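Sortase family protein (Streptococcus agalactiae, PDB 3O0P) probably acts as a class C sortase, a transpeptidase that covalently links pilin subunits during assembly of pili on the surface of group B Streptococcus. Local coordinates at residues Lys18-Gln22 / Lys23-Arg27; Ile73-Pro76 / Lys77-Gln80. All coordinates share one frame; numbering follows the deposited sequence.

Contact 1: Lys18-Gln22 / Lys23-Arg27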
# COMPACT_ATOMS: atom_id res chain seq x y z
N LYS A 18 -6.23 8.19 -17.16
CA LYS A 18 -7.22 9.10 -17.73
C LYS A 18 -7.67 8.66 -19.12
O LYS A 18 -8.73 9.07 -19.57
CB LYS A 18 -6.66 10.53 -17.79
N LYS A 19 -6.87 7.83 -19.80
CA LYS A 19 -7.24 7.34 -21.13
C LYS A 19 -8.16 6.14 -21.14
O LYS A 19 -8.69 5.80 -22.18
CB LYS A 19 -5.99 6.99 -21.94
CG LYS A 19 -5.18 8.19 -22.36
CD LYS A 19 -3.97 7.78 -23.21
CE LYS A 19 -4.36 7.45 -24.65
NZ LYS A 19 -3.17 7.06 -25.47
N LEU A 20 -8.39 5.52 -19.98
CA LEU A 20 -9.31 4.40 -19.92
C LEU A 20 -10.74 4.93 -20.01
O LEU A 20 -11.09 5.94 -19.41
CB LEU A 20 -9.15 3.65 -18.60
CG LEU A 20 -7.79 3.02 -18.33
CD1 LEU A 20 -7.81 2.39 -16.92
CD2 LEU A 20 -7.40 2.00 -19.42
N SER A 21 -11.58 4.22 -20.75
CA SER A 21 -12.99 4.58 -20.84
C SER A 21 -13.69 4.26 -19.52
O SER A 21 -13.21 3.45 -18.73
CB SER A 21 -13.68 3.80 -21.96
OG SER A 21 -13.85 2.46 -21.54
N GLN A 22 -14.86 4.84 -19.29
CA GLN A 22 -15.60 4.51 -18.08
C GLN A 22 -16.03 3.04 -18.06
O GLN A 22 -16.00 2.41 -17.00
CB GLN A 22 -16.81 5.44 -17.89
CG GLN A 22 -16.43 6.85 -17.47
CD GLN A 22 -15.70 6.91 -16.13
OE1 GLN A 22 -16.16 6.35 -15.14
NE2 GLN A 22 -14.57 7.60 -16.11
N LYS A 23 -16.40 2.46 -19.20
CA LYS A 23 -16.73 1.04 -19.23
C LYS A 23 -15.54 0.20 -18.82
O LYS A 23 -15.68 -0.75 -18.08
CB LYS A 23 -17.25 0.59 -20.59
CG LYS A 23 -18.70 0.98 -20.88
CD LYS A 23 -19.22 0.35 -22.18
CE LYS A 23 -20.49 1.02 -22.63
NZ LYS A 23 -20.99 0.34 -23.84
N GLU A 24 -14.35 0.57 -19.28
CA GLU A 24 -13.15 -0.21 -18.97
C GLU A 24 -12.75 -0.05 -17.51
O GLU A 24 -12.34 -1.02 -16.88
CB GLU A 24 -12.01 0.18 -19.93
CG GLU A 24 -10.68 -0.50 -19.67
CD GLU A 24 -10.69 -2.00 -19.83
OE1 GLU A 24 -11.73 -2.59 -20.20
OE2 GLU A 24 -9.60 -2.59 -19.62
N ILE A 25 -12.87 1.15 -16.96
CA ILE A 25 -12.64 1.34 -15.54
C ILE A 25 -13.62 0.48 -14.75
O ILE A 25 -13.22 -0.21 -13.82
CB ILE A 25 -12.75 2.83 -15.16
CG1 ILE A 25 -11.58 3.63 -15.76
CG2 ILE A 25 -12.81 3.00 -13.64
CD1 ILE A 25 -11.75 5.12 -15.68
N ASN A 26 -14.88 0.48 -15.15
CA ASN A 26 -15.85 -0.34 -14.45
C ASN A 26 -15.53 -1.81 -14.52
O ASN A 26 -15.72 -2.52 -13.52
CB ASN A 26 -17.25 -0.08 -15.01
CG ASN A 26 -17.96 1.01 -14.27
OD1 ASN A 26 -18.02 0.98 -13.04
ND2 ASN A 26 -18.62 1.89 -15.00
N ARG A 27 -15.09 -2.28 -15.68
CA ARG A 27 -14.76 -3.69 -15.84
C ARG A 27 -13.59 -4.06 -14.93
O ARG A 27 -13.63 -5.05 -14.21
CB ARG A 27 -14.39 -3.96 -17.29
CG ARG A 27 -14.15 -5.44 -17.57
CD ARG A 27 -13.55 -5.70 -18.94
NE ARG A 27 -12.19 -5.21 -19.05
CZ ARG A 27 -11.14 -5.90 -18.63
NH1 ARG A 27 -11.32 -7.11 -18.10
NH2 ARG A 27 -9.91 -5.41 -18.74
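Ser-21 and Gln-22 start helix 22-37, their carbonyls receiving the amides of Ile-25 and Asn-26 in the first i to i+4 bonds, with Ser-21 O to Ile-25 N at 2.9 Å and nearly straight (169°). Ser-21 is the N-cap: its hydroxyl turns in between its own N and C (chi1 73°), where OG takes up the amide of Glu-24, OG to N 3.0 Å, a first-turn amide with no i-4 carbonyl partner within the helix. Just before the cap in the chain, Leu-20 lays CB against CG1 of Ile-25 at 3.7 Å, an apolar i to i+5 contact joining the incoming loop to the helix. The bent side chain of Gln-22 brings NE2 to 3.8 Å from Ile-25 CD1. One turn on, Arg-27 grips Glu-24 in a side-on bidentate salt bridge: NE meets OE1 at 2.9 Å and NH2 meets OE2 at 3.0 Å, both on the syn side but about 30° out of the carboxylate plane, while the oxygens lie close to the guanidinium plane. OE2 also pairs with Arg-28, so two guanidinium groups probably stabilise the carboxylate's negative charge. Leu-20 touches Val-66, ahead of strand 71-75, and Ile-145; Ile-25 touches Lys-146, like Ile-145 in the loop between strands 139-143 and 148-159.

Contact 2: Ile73-Pro76 / Lys77-Gln80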
# COMPACT_ATOMS: atom_id res chain seq x y z
N ILE A 73 0.93 6.46 -4.09
CA ILE A 73 0.77 6.75 -2.66
C ILE A 73 1.36 8.12 -2.37
O ILE A 73 2.52 8.39 -2.68
CB ILE A 73 1.41 5.64 -1.76
CG1 ILE A 73 1.34 5.99 -0.27
CG2 ILE A 73 2.86 5.33 -2.16
CD1 ILE A 73 -0.06 6.01 0.31
N SER A 74 0.54 9.00 -1.79
CA SER A 74 0.96 10.34 -1.40
C SER A 74 0.92 10.48 0.10
O SER A 74 -0.11 10.21 0.71
CB SER A 74 0.04 11.40 -2.02
OG SER A 74 0.12 11.37 -3.42
N VAL A 75 2.03 10.91 0.68
CA VAL A 75 2.13 11.14 2.11
C VAL A 75 2.66 12.58 2.28
O VAL A 75 3.88 12.79 2.34
CB VAL A 75 3.04 10.13 2.84
CG1 VAL A 75 2.83 10.25 4.32
CG2 VAL A 75 2.74 8.72 2.37
N PRO A 76 1.77 13.58 2.33
CA PRO A 76 2.25 14.97 2.24
C PRO A 76 3.20 15.41 3.35
O PRO A 76 4.10 16.22 3.13
CB PRO A 76 0.95 15.79 2.28
CG PRO A 76 -0.07 14.90 1.73
CD PRO A 76 0.31 13.49 2.09
N LYS A 77 3.02 14.87 4.54
CA LYS A 77 3.84 15.30 5.65
C LYS A 77 5.31 15.02 5.43
O LYS A 77 6.16 15.73 5.95
CB LYS A 77 3.40 14.62 6.91
CG LYS A 77 4.17 15.09 8.10
CD LYS A 77 3.59 14.51 9.34
CE LYS A 77 4.21 15.08 10.57
NZ LYS A 77 3.59 14.44 11.74
N ILE A 78 5.62 13.97 4.68
CA ILE A 78 7.01 13.62 4.41
C ILE A 78 7.37 13.86 2.94
O ILE A 78 8.41 13.42 2.47
CB ILE A 78 7.32 12.19 4.87
CG1 ILE A 78 6.41 11.17 4.16
CG2 ILE A 78 7.15 12.09 6.38
CD1 ILE A 78 6.70 9.73 4.51
N GLY A 79 6.50 14.57 2.23
CA GLY A 79 6.78 14.99 0.87
C GLY A 79 6.95 13.86 -0.13
O GLY A 79 7.63 14.02 -1.16
N GLN A 80 6.30 12.73 0.12
CA GLN A 80 6.38 11.59 -0.78
C GLN A 80 5.17 11.42 -1.67
O GLN A 80 4.03 11.50 -1.21
CB GLN A 80 6.63 10.32 0.01
CG GLN A 80 7.92 10.36 0.73
CD GLN A 80 9.06 10.72 -0.17
OE1 GLN A 80 9.74 11.73 0.04
NE2 GLN A 80 9.29 9.90 -1.17
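With chi1 at -168°, Val-75 turns CG1 away from its amide nitrogen, and Ile-78 CG1 lies between its own N and C (chi1 59°), which brings the two carbons to 3.7 Å across the tight hairpin joining strands 71-75 and 80-85. The turn ends in a G1 beta bulge: Gly-79, with positive phi, and Gln-80 together face Val-75, and strand pairing begins at Val-75 and Gln-80, an antiparallel hydrogen-bonded pair. Val-75 N bonds to Gln-80 O at 2.8 Å; the return bond from Gln-80 N to Val-75 O is longer, 3.3 Å. Inside the loop, Pro-76 and Lys-77 make a 3-10 turn, closed by Ile-78 N to Val-75 O, and Gly-79 N reaches Pro-76 O at 3.0 Å from well above the carbonyl plane. The CD1 methyl of Ile-78 extends the apolar patch over Val-75, whose side chain also packs on Leu-134 of a loop and Leu-178 of strand 174-182. Lys-77, fully extended, carries NZ away from the turn to a salt bridge with Asp-138 and a hydrogen bond to the carbonyl of Lys-133, fastening the loop to the chain just before strand 139-143. Ser-74 is hydrogen-bonded through its backbone to Tyr-141 of that strand. The carbonyl of Val-75 is shared by two amides from opposite faces of its plane, Gln-80 N on one and Ile-78 N, 3.1 Å from Val-75 O, on the other.

Contact 1 comes first along the chain, at the start of helix 22-37, and contact 2 follows at the turn between strands 71-75 and 80-85, within the sortase domain. Their centres lie 27 Å apart and their nearest atoms about 15 Å, so they do not touch. Contact 1 sits at the surface in the N-terminal helical part, contact 2 nearer the centre of the chain, in the mixed sheet of the sortase fold. Both nevertheless border the ribbon formed by strands 139-143 and 148-159: Leu-20 and Ile-25 touch the loop between these strands, and residues 73-80 lie beside strand 139-143. The ribbon thus links the N-terminal helices to the first hairpin of the sheet.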